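Pantothenate synthetase (Francisella tularensis subsp. tularensis, PDB 3N8H) probably catalyses the ATP-dependent condensation of pantoate with beta-alanine to pantothenate, by way of a pantoyl-adenylate intermediate. Local coordinates at residues A[146-151]-A[172-177]; A[26-31]-A[140-145]; A[227-232]-A[243-248]. All blocks are in the same frame, centred on the assembly; numbering follows the deposited sequence.

Contact 1 of 3, residues A[146-151]-A[172-177]; sequences NLYLGE and KIIVCP. With AMP (adenosine monophosphate), chain D.
Five backbone hydrogen bonds lace residues 146-151 to 172-177 as parallel neighbours: Leu-147, Leu-149 and Glu-151 give their N-H groups, while Ile-174 and Cys-176 donate back. The bond from Ile-174 N to Leu-147 O is 2.8 Å long and almost straight (176°), but that from Cys-176 N to Leu-149 O bends to 140°. On one face Ile-174 runs alongside Tyr-148, its CB 3.5 Å from Tyr-148 CD1 and its CD1 swung over the ring in a CH-pi contact, 4.1 Å from the centroid. Cys-176 SG lies at the edge of the same ring. Further back, Lys-172 bends at chi3 (108°) and chi4, bringing NZ 3.0 Å from Asn-146 OD1; the ammonium stands above the carbonyl plane. The other face is aliphatic: Leu-147 CD2 meets Ile-173 CG1 at 4.1 Å, and Leu-149 crosses Ile-173 obliquely. At the strand's end Gly-150 N donates to AMP O3' (2.9 Å) and weakly to O2'. Glycine suits this place, since a CB would fall 2.4 Å from AMP N3.

Polar ends are anchored outside: Tyr-148 OH bonds to Glu-49 OE1 and Asn-50 ND2, Asn-146 ND2 to Asn-50 OD1, and Glu-151 forms a salt bridge with Arg-240. Helix 37-49 packs on the Tyr-148 face and helix 154-166 on the leucine face. Strand 146-150, helix 154-166 and strand 172-176 form a beta-alpha-beta unit at one margin of a Rossmann-like parallel sheet, with the nucleotide at the carboxyl ends of the strands, as expected in the HUP clan.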
loop_
_atom_site.group_PDB
_atom_site.type_symbol
_atom_site.label_atom_id
_atom_site.label_comp_id
_atom_site.label_asym_id
_atom_site.label_seq_id
_atom_site.Cartn_x
_atom_site.Cartn_y
_atom_site.Cartn_z
ATOM N N ASN A 146 6.111 -16.091 9.658
ATOM C CA ASN A 146 5.423 -15.732 10.895
ATOM C C ASN A 146 5.768 -14.341 11.411
ATOM O O ASN A 146 6.940 -13.978 11.525
ATOM C CB ASN A 146 5.708 -16.749 11.997
ATOM C CG ASN A 146 5.183 -18.138 11.654
ATOM O OD1 ASN A 146 3.991 -18.331 11.430
ATOM N ND2 ASN A 146 6.076 -19.099 11.604
ATOM N N LEU A 147 4.730 -13.578 11.740
ATOM C CA LEU A 147 4.900 -12.219 12.262
ATOM C C LEU A 147 4.439 -12.162 13.720
ATOM O O LEU A 147 3.331 -12.576 14.027
ATOM C CB LEU A 147 4.068 -11.214 11.442
ATOM C CG LEU A 147 4.142 -9.740 11.879
ATOM C CD1 LEU A 147 5.574 -9.236 11.836
ATOM C CD2 LEU A 147 3.193 -8.821 11.025
ATOM N N TYR A 148 5.277 -11.614 14.598
ATOM C CA TYR A 148 4.974 -11.553 16.041
ATOM C C TYR A 148 4.699 -10.110 16.478
ATOM O O TYR A 148 5.514 -9.217 16.237
ATOM C CB TYR A 148 6.114 -12.220 16.868
ATOM C CG TYR A 148 6.235 -13.677 16.469
ATOM C CD1 TYR A 148 5.582 -14.666 17.178
ATOM C CD2 TYR A 148 6.899 -14.034 15.319
ATOM C CE1 TYR A 148 5.619 -15.997 16.770
ATOM C CE2 TYR A 148 6.950 -15.349 14.907
ATOM C CZ TYR A 148 6.308 -16.326 15.624
ATOM O OH TYR A 148 6.388 -17.641 15.182
ATOM N N LEU A 149 3.518 -9.906 17.076
ATOM C CA LEU A 149 3.025 -8.595 17.473
ATOM C C LEU A 149 2.526 -8.661 18.914
ATOM O O LEU A 149 2.003 -9.694 19.348
ATOM C CB LEU A 149 1.862 -8.146 16.562
ATOM C CG LEU A 149 2.069 -7.967 15.050
ATOM C CD1 LEU A 149 0.760 -7.570 14.385
ATOM C CD2 LEU A 149 3.153 -6.917 14.771
ATOM N N GLY A 150 2.678 -7.557 19.652
ATOM C CA GLY A 150 2.202 -7.495 21.019
ATOM C C GLY A 150 0.738 -7.045 21.072
ATOM O O GLY A 150 0.309 -6.134 20.356
ATOM N N GLU A 151 -0.038 -7.700 21.923
ATOM C CA GLU A 151 -1.428 -7.321 22.152
ATOM C C GLU A 151 -1.585 -5.873 22.671
ATOM O O GLU A 151 -2.629 -5.221 22.480
ATOM C CB GLU A 151 -2.037 -8.306 23.147
ATOM C CG GLU A 151 -3.456 -8.005 23.540
ATOM C CD GLU A 151 -3.920 -8.913 24.646
ATOM O OE1 GLU A 151 -3.918 -8.474 25.816
ATOM O OE2 GLU A 151 -4.263 -10.074 24.341
ATOM N N LYS A 172 1.621 -15.618 8.664
ATOM C CA LYS A 172 0.738 -15.816 9.795
ATOM C C LYS A 172 1.053 -14.748 10.845
ATOM O O LYS A 172 2.210 -14.348 11.009
ATOM C CB LYS A 172 0.909 -17.221 10.374
ATOM C CG LYS A 172 0.022 -17.508 11.558
ATOM C CD LYS A 172 -0.345 -18.988 11.640
ATOM C CE LYS A 172 0.366 -19.689 12.793
ATOM N NZ LYS A 172 1.760 -20.108 12.453
ATOM N N ILE A 173 0.024 -14.267 11.530
ATOM C CA ILE A 173 0.225 -13.298 12.614
ATOM C C ILE A 173 -0.004 -13.937 13.981
ATOM O O ILE A 173 -1.071 -14.480 14.245
ATOM C CB ILE A 173 -0.668 -12.073 12.435
ATOM C CG1 ILE A 173 -0.145 -11.256 11.252
ATOM C CG2 ILE A 173 -0.702 -11.207 13.713
ATOM C CD1 ILE A 173 -1.192 -10.463 10.561
ATOM N N ILE A 174 1.019 -13.865 14.832
ATOM C CA ILE A 174 0.979 -14.382 16.194
ATOM C C ILE A 174 0.915 -13.203 17.192
ATOM O O ILE A 174 1.850 -12.414 17.278
ATOM C CB ILE A 174 2.237 -15.229 16.500
ATOM C CG1 ILE A 174 2.387 -16.374 15.483
ATOM C CG2 ILE A 174 2.152 -15.806 17.914
ATOM C CD1 ILE A 174 2.828 -15.918 14.093
ATOM N N VAL A 175 -0.197 -13.076 17.917
ATOM C CA VAL A 175 -0.350 -12.021 18.930
ATOM C C VAL A 175 0.124 -12.508 20.300
ATOM O O VAL A 175 -0.214 -13.616 20.715
ATOM C CB VAL A 175 -1.822 -11.563 19.032
ATOM C CG1 VAL A 175 -1.947 -10.368 19.966
ATOM C CG2 VAL A 175 -2.335 -11.218 17.645
ATOM N N CYS A 176 0.877 -11.670 21.007
ATOM C CA CYS A 176 1.546 -12.075 22.235
ATOM C C CYS A 176 1.137 -11.200 23.421
ATOM O O CYS A 176 0.945 -10.007 23.250
ATOM C CB CYS A 176 3.067 -12.003 22.035
ATOM S SG CYS A 176 3.689 -13.077 20.690
ATOM N N PRO A 177 1.054 -11.795 24.627
ATOM C CA PRO A 177 0.517 -11.153 25.825
ATOM C C PRO A 177 1.389 -9.993 26.241
ATOM O O PRO A 177 2.612 -10.036 26.093
ATOM C CB PRO A 177 0.616 -12.248 26.909
ATOM C CG PRO A 177 0.907 -13.490 26.218
ATOM C CD PRO A 177 1.556 -13.152 24.909
HETATM P P AMP D . 7.543 -0.891 19.516
HETATM O O1P AMP D . 9.044 -1.159 19.461
HETATM O O2P AMP D . 7.023 -0.261 20.772
HETATM O O3P AMP D . 7.019 -0.245 18.284
HETATM O "O5'" AMP D . 6.926 -2.384 19.660
HETATM C "C5'" AMP D . 7.360 -3.477 18.849
HETATM C "C4'" AMP D . 6.491 -4.685 19.096
HETATM O "O4'" AMP D . 6.616 -5.077 20.500
HETATM C "C3'" AMP D . 4.993 -4.451 18.832
HETATM O "O3'" AMP D . 4.395 -5.660 18.333
HETATM C "C2'" AMP D . 4.467 -4.156 20.231
HETATM O "O2'" AMP D . 3.076 -4.356 20.428
HETATM C "C1'" AMP D . 5.318 -5.100 21.076
HETATM N N9 AMP D . 5.348 -4.715 22.492
HETATM C C8 AMP D . 5.638 -3.484 22.973
HETATM N N7 AMP D . 5.534 -3.467 24.331
HETATM C C5 AMP D . 5.141 -4.705 24.725
HETATM C C6 AMP D . 4.847 -5.359 26.018
HETATM N N6 AMP D . 4.940 -4.649 27.155
HETATM N N1 AMP D . 4.482 -6.654 26.028
HETATM C C2 AMP D . 4.369 -7.336 24.864
HETATM N N3 AMP D . 4.628 -6.811 23.647
HETATM C C4 AMP D . 5.018 -5.517 23.512
#

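Contact 2 of 3, residues A[26-31]-A[140-145]; sequences IGFVPT and QITKPN. With AMP (adenosine monophosphate), chain D.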
loop_
_atom_site.group_PDB
_atom_site.type_symbol
_atom_site.label_atom_id
_atom_site.label_comp_id
_atom_site.label_asym_id
_atom_site.label_seq_id
_atom_site.Cartn_x
_atom_site.Cartn_y
_atom_site.Cartn_z
ATOM N N ILE A 26 10.660 -18.816 8.698
ATOM C CA ILE A 26 11.183 -17.506 9.068
ATOM C C ILE A 26 10.206 -16.773 9.982
ATOM O O ILE A 26 9.033 -16.578 9.635
ATOM C CB ILE A 26 11.439 -16.645 7.832
ATOM C CG1 ILE A 26 12.256 -17.427 6.803
ATOM C CG2 ILE A 26 12.136 -15.338 8.228
ATOM C CD1 ILE A 26 12.695 -16.607 5.616
ATOM N N GLY A 27 10.694 -16.375 11.151
ATOM C CA GLY A 27 9.926 -15.533 12.057
ATOM C C GLY A 27 10.438 -14.099 12.080
ATOM O O GLY A 27 11.647 -13.849 12.071
ATOM N N PHE A 28 9.519 -13.147 12.109
ATOM C CA PHE A 28 9.911 -11.747 12.020
ATOM C C PHE A 28 9.368 -10.939 13.193
ATOM O O PHE A 28 8.176 -10.985 13.489
ATOM C CB PHE A 28 9.426 -11.149 10.696
ATOM C CG PHE A 28 9.676 -9.653 10.567
ATOM C CD1 PHE A 28 8.714 -8.821 10.004
ATOM C CD2 PHE A 28 10.861 -9.088 11.015
ATOM C CE1 PHE A 28 8.936 -7.445 9.884
ATOM C CE2 PHE A 28 11.102 -7.707 10.894
ATOM C CZ PHE A 28 10.147 -6.894 10.325
ATOM N N VAL A 29 10.236 -10.200 13.867
ATOM C CA VAL A 29 9.776 -9.333 14.950
ATOM C C VAL A 29 10.165 -7.871 14.671
ATOM O O VAL A 29 11.287 -7.489 14.905
ATOM C CB VAL A 29 10.353 -9.761 16.327
ATOM C CG1 VAL A 29 9.796 -8.853 17.448
ATOM C CG2 VAL A 29 10.022 -11.235 16.673
ATOM N N PRO A 30 9.232 -7.052 14.153
ATOM C CA PRO A 30 9.595 -5.643 13.901
ATOM C C PRO A 30 9.591 -4.856 15.209
ATOM O O PRO A 30 8.744 -5.098 16.074
ATOM C CB PRO A 30 8.466 -5.141 12.970
ATOM C CG PRO A 30 7.259 -6.011 13.346
ATOM C CD PRO A 30 7.858 -7.375 13.729
ATOM N N THR A 31 10.519 -3.918 15.366
ATOM C CA THR A 31 10.547 -3.086 16.584
ATOM C C THR A 31 11.113 -1.732 16.195
ATOM O O THR A 31 11.572 -1.550 15.072
ATOM C CB THR A 31 11.449 -3.713 17.713
ATOM O OG1 THR A 31 12.818 -3.330 17.537
ATOM C CG2 THR A 31 11.383 -5.249 17.716
ATOM N N GLN A 140 7.399 -6.736 2.888
ATOM C CA GLN A 140 7.728 -6.953 1.479
ATOM C C GLN A 140 9.217 -7.252 1.383
ATOM O O GLN A 140 9.667 -8.021 0.545
ATOM C CB GLN A 140 7.369 -5.722 0.660
ATOM C CG GLN A 140 5.846 -5.502 0.434
ATOM C CD GLN A 140 5.244 -6.569 -0.490
ATOM O OE1 GLN A 140 4.750 -7.605 -0.029
ATOM N NE2 GLN A 140 5.309 -6.325 -1.799
ATOM N N ILE A 141 9.974 -6.661 2.292
ATOM C CA ILE A 141 11.408 -6.878 2.352
ATOM C C ILE A 141 11.700 -8.236 2.991
ATOM O O ILE A 141 12.458 -9.015 2.447
ATOM C CB ILE A 141 12.120 -5.740 3.151
ATOM C CG1 ILE A 141 11.969 -4.401 2.412
ATOM C CG2 ILE A 141 13.598 -6.075 3.356
ATOM C CD1 ILE A 141 12.244 -3.161 3.317
ATOM N N THR A 142 11.081 -8.532 4.135
ATOM C CA THR A 142 11.486 -9.696 4.919
ATOM C C THR A 142 10.802 -11.003 4.485
ATOM O O THR A 142 11.344 -12.076 4.694
ATOM C CB THR A 142 11.210 -9.480 6.403
ATOM O OG1 THR A 142 9.826 -9.147 6.566
ATOM C CG2 THR A 142 12.066 -8.322 6.938
ATOM N N LYS A 143 9.606 -10.886 3.919
ATOM C CA LYS A 143 8.823 -12.038 3.450
ATOM C C LYS A 143 8.899 -13.199 4.429
ATOM O O LYS A 143 9.392 -14.273 4.096
ATOM C CB LYS A 143 9.259 -12.465 2.047
ATOM C CG LYS A 143 8.946 -11.427 0.982
ATOM C CD LYS A 143 9.673 -11.708 -0.333
ATOM C CE LYS A 143 11.186 -11.635 -0.168
ATOM N NZ LYS A 143 11.881 -11.507 -1.482
ATOM N N PRO A 144 8.426 -12.971 5.659
ATOM C CA PRO A 144 8.504 -13.998 6.687
ATOM C C PRO A 144 7.315 -14.935 6.605
ATOM O O PRO A 144 6.296 -14.606 5.995
ATOM C CB PRO A 144 8.428 -13.184 7.988
ATOM C CG PRO A 144 7.547 -12.015 7.606
ATOM C CD PRO A 144 7.931 -11.687 6.188
ATOM N N ASN A 145 7.451 -16.085 7.254
ATOM C CA ASN A 145 6.354 -17.019 7.433
ATOM C C ASN A 145 5.468 -16.605 8.601
ATOM O O ASN A 145 4.232 -16.756 8.542
ATOM C CB ASN A 145 6.901 -18.420 7.697
ATOM C CG ASN A 145 7.708 -18.953 6.543
ATOM O OD1 ASN A 145 8.935 -19.102 6.633
ATOM N ND2 ASN A 145 7.028 -19.248 5.441
HETATM P P AMP D . 7.543 -0.891 19.516
HETATM O O1P AMP D . 9.044 -1.159 19.461
HETATM O O2P AMP D . 7.023 -0.261 20.772
HETATM O O3P AMP D . 7.019 -0.245 18.284
HETATM O "O5'" AMP D . 6.926 -2.384 19.660
HETATM C "C5'" AMP D . 7.360 -3.477 18.849
HETATM C "C4'" AMP D . 6.491 -4.685 19.096
HETATM O "O4'" AMP D . 6.616 -5.077 20.500
HETATM C "C3'" AMP D . 4.993 -4.451 18.832
HETATM O "O3'" AMP D . 4.395 -5.660 18.333
HETATM C "C2'" AMP D . 4.467 -4.156 20.231
HETATM O "O2'" AMP D . 3.076 -4.356 20.428
HETATM C "C1'" AMP D . 5.318 -5.100 21.076
HETATM N N9 AMP D . 5.348 -4.715 22.492
HETATM C C8 AMP D . 5.638 -3.484 22.973
HETATM N N7 AMP D . 5.534 -3.467 24.331
HETATM C C5 AMP D . 5.141 -4.705 24.725
HETATM C C6 AMP D . 4.847 -5.359 26.018
HETATM N N6 AMP D . 4.940 -4.649 27.155
HETATM N N1 AMP D . 4.482 -6.654 26.028
HETATM C C2 AMP D . 4.369 -7.336 24.864
HETATM N N3 AMP D . 4.628 -6.811 23.647
HETATM C C4 AMP D . 5.018 -5.517 23.512
#
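The Phe-28 ring meets Thr-142 face-on, the two side chains crossing at about a right angle. With CG anti to the backbone N, the phenyl group reaches the last turn of helix 127-142, where Thr-142 CG2 stands 4.1 Å from the ring centroid and only 11° off its normal, a CH-pi contact. Thr-142 OG1 lies over the rim of the same face, 3.6 Å from Phe-28 CD1. That hydroxyl is bonded to Leu-138 O within the helix, so threonine can set its methyl on the ring with its polar atom satisfied. Pro-30 N lies over the opposite face. Lys-143 then ends the helix with positive phi, and the chain turns into strand 146-150, which neighbours strand 26-31 in the parallel sheet of this Rossmann-like fold. Within the turn, Pro-144 crosses Phe-28 obliquely, its CB 3.5 Å from Phe-28 CB. Asn-145 and Ile-26 cross at about a right angle and are joined twice. Ile-26 N donates to a lone pair of Asn-145 OD1 at 2.7 Å (166°), and Asn-145 N returns a more bent bond (132°) to Ile-26 O. Further along residues 26-31, Pro-30 O approaches AMP C5' to 3.5 Å.

Contact 3 of 3, residues A[227-232]-A[243-248]; sequences TGAKLQ and LAFYIG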
loop_
_atom_site.group_PDB
_atom_site.type_symbol
_atom_site.label_atom_id
_atom_site.label_comp_id
_atom_site.label_asym_id
_atom_site.label_seq_id
_atom_site.Cartn_x
_atom_site.Cartn_y
_atom_site.Cartn_z
ATOM N N THR A 227 -3.037 11.747 40.323
ATOM C CA THR A 227 -1.688 11.266 40.594
ATOM C C THR A 227 -0.680 12.216 39.987
ATOM O O THR A 227 0.514 12.119 40.264
ATOM C CB THR A 227 -1.442 9.886 39.962
ATOM O OG1 THR A 227 -1.371 10.022 38.533
ATOM C CG2 THR A 227 -2.571 8.903 40.337
ATOM N N GLY A 228 -1.155 13.110 39.123
ATOM C CA GLY A 228 -0.263 13.991 38.385
ATOM C C GLY A 228 -0.093 13.612 36.934
ATOM O O GLY A 228 0.442 14.383 36.142
ATOM N N ALA A 229 -0.531 12.405 36.582
ATOM C CA ALA A 229 -0.627 12.011 35.182
ATOM C C ALA A 229 -1.763 12.799 34.498
ATOM O O ALA A 229 -2.627 13.345 35.182
ATOM C CB ALA A 229 -0.891 10.521 35.097
ATOM N N LYS A 230 -1.757 12.868 33.166
ATOM C CA LYS A 230 -2.894 13.442 32.417
ATOM C C LYS A 230 -3.503 12.430 31.475
ATOM O O LYS A 230 -2.897 12.013 30.486
ATOM C CB LYS A 230 -2.522 14.716 31.647
ATOM C CG LYS A 230 -2.565 15.975 32.521
ATOM C CD LYS A 230 -1.620 17.066 32.034
ATOM C CE LYS A 230 -1.665 18.280 32.967
ATOM N NZ LYS A 230 -0.310 18.834 33.264
ATOM N N LEU A 231 -4.716 12.031 31.805
ATOM C CA LEU A 231 -5.401 11.013 31.038
ATOM C C LEU A 231 -5.771 11.586 29.653
ATOM O O LEU A 231 -6.315 12.676 29.549
ATOM C CB LEU A 231 -6.619 10.536 31.837
ATOM C CG LEU A 231 -7.343 9.220 31.543
ATOM C CD1 LEU A 231 -8.176 9.352 30.288
ATOM C CD2 LEU A 231 -6.385 8.034 31.451
ATOM N N GLN A 232 -5.407 10.868 28.594
ATOM C CA GLN A 232 -5.842 11.194 27.231
ATOM C C GLN A 232 -7.238 10.646 26.952
ATOM O O GLN A 232 -8.151 11.378 26.533
ATOM C CB GLN A 232 -4.850 10.628 26.201
ATOM C CG GLN A 232 -3.491 11.295 26.203
ATOM C CD GLN A 232 -3.323 12.293 25.059
ATOM O OE1 GLN A 232 -3.091 11.896 23.908
ATOM N NE2 GLN A 232 -3.426 13.596 25.372
ATOM N N LEU A 243 -6.862 2.623 27.272
ATOM C CA LEU A 243 -6.482 3.940 27.790
ATOM C C LEU A 243 -5.120 4.395 27.292
ATOM O O LEU A 243 -4.324 3.593 26.772
ATOM C CB LEU A 243 -6.520 3.987 29.328
ATOM C CG LEU A 243 -5.358 3.338 30.077
ATOM C CD1 LEU A 243 -5.132 4.093 31.361
ATOM C CD2 LEU A 243 -5.702 1.895 30.366
ATOM N N ALA A 244 -4.878 5.691 27.463
ATOM C CA ALA A 244 -3.612 6.332 27.141
ATOM C C ALA A 244 -3.530 7.541 28.057
ATOM O O ALA A 244 -4.564 8.179 28.372
ATOM C CB ALA A 244 -3.585 6.800 25.670
ATOM N N PHE A 245 -2.316 7.864 28.471
ATOM C CA PHE A 245 -2.103 9.001 29.376
ATOM C C PHE A 245 -0.689 9.518 29.219
ATOM O O PHE A 245 0.183 8.804 28.714
ATOM C CB PHE A 245 -2.329 8.579 30.827
ATOM C CG PHE A 245 -1.469 7.428 31.257
ATOM C CD1 PHE A 245 -0.228 7.652 31.838
ATOM C CD2 PHE A 245 -1.896 6.113 31.066
ATOM C CE1 PHE A 245 0.579 6.594 32.232
ATOM C CE2 PHE A 245 -1.092 5.039 31.456
ATOM C CZ PHE A 245 0.148 5.280 32.040
ATOM N N TYR A 246 -0.468 10.761 29.649
ATOM C CA TYR A 246 0.858 11.344 29.679
ATOM C C TYR A 246 1.327 11.384 31.129
ATOM O O TYR A 246 0.534 11.633 32.032
ATOM C CB TYR A 246 0.844 12.786 29.145
ATOM C CG TYR A 246 1.003 12.936 27.648
ATOM C CD1 TYR A 246 2.264 12.966 27.064
ATOM C CD2 TYR A 246 -0.110 13.058 26.816
ATOM C CE1 TYR A 246 2.410 13.114 25.692
ATOM C CE2 TYR A 246 0.024 13.191 25.441
ATOM C CZ TYR A 246 1.282 13.221 24.888
ATOM O OH TYR A 246 1.422 13.357 23.523
ATOM N N ILE A 247 2.617 11.121 31.355
ATOM C CA ILE A 247 3.256 11.550 32.595
ATOM C C ILE A 247 4.399 12.447 32.143
ATOM O O ILE A 247 5.306 11.999 31.413
ATOM C CB ILE A 247 3.768 10.380 33.489
ATOM C CG1 ILE A 247 2.646 9.379 33.757
ATOM C CG2 ILE A 247 4.316 10.920 34.825
ATOM C CD1 ILE A 247 3.099 8.153 34.508
ATOM N N GLY A 248 4.340 13.719 32.525
ATOM C CA GLY A 248 5.210 14.706 31.905
ATOM C C GLY A 248 5.006 14.684 30.395
ATOM O O GLY A 248 3.878 14.842 29.906
HETATM O O HOH W 1 1.878 14.759 33.635
#
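Gln-232 brings its amide to the rim of the Tyr-246 ring instead of laying it flat on a face: NE2 sits in the ring plane, 3.5 Å from Tyr-246 CE2, and the amide and ring planes stand 85° apart. A bend at chi2 turns the amide this way, and its OE1 accepts a hydrogen bond from Arg-251 NE, on the third strand of the sheet. The two segments belong to the antiparallel beta hairpin of strands 230-237 and 240-247. Lys-230 and Tyr-246 are a hydrogen-bonded pair, with Lys-230 N donating to Tyr-246 O at 2.8 Å, nearly straight (168°), and Tyr-246 N donating in return. The neighbouring pair Leu-231 and Phe-245 is non-hydrogen-bonded, their CA atoms 4.2 Å apart. Gln-232 N resumes the ladder with a more bent bond to Ala-244 O (145°), arriving from above the carbonyl plane.

On the Leu-231 and Phe-245 face the contact is apolar. Leu-231 CD2 reaches Leu-243 CD1 at 4.1 Å, with the two leucines crossing at about a right angle. Ala-229, small enough to tuck in beside the strand, sets CB 4.0 Å from Ile-247 CG1. Phe-245 holds its CG in the crowded position between backbone N and carbonyl carbon; its ring packs on Ile-205 of helix 196-210, as Ala-229 does.

The chain enters the hairpin from a helix through an ST turn, in which Ala-229 N donates to Thr-227 OG1 at 3.2 Å. Gly-228 has positive phi, and a CB there would press on the carbonyl O of Thr-227. One water bridges the two segments just outside the paired residues, donating to Gly-228 O and accepting from Gly-248 N, each 2.9 Å from the water oxygen.

How the contacts relate
From the N terminus, strand 26-31 comes first, and contact 2 closes a loop of 108 residues when the end of helix 127-142 returns to it. The chain runs directly on into strand 146-150, and contact 1 closes the shorter loop through helix 154-166. Contact 3 follows as a tight hairpin. The three are in series, neither nested nor crossed. Contacts 1 and 2 touch: Asn-146 O is 2.8 Å from Phe-28 N, a probable hydrogen bond joining neighbouring strands of the parallel sheet, and both border AMP. Contact 3 lies beyond the chain's centre in the separate antiparallel sheet, about 27 Å from contact 1 between centres.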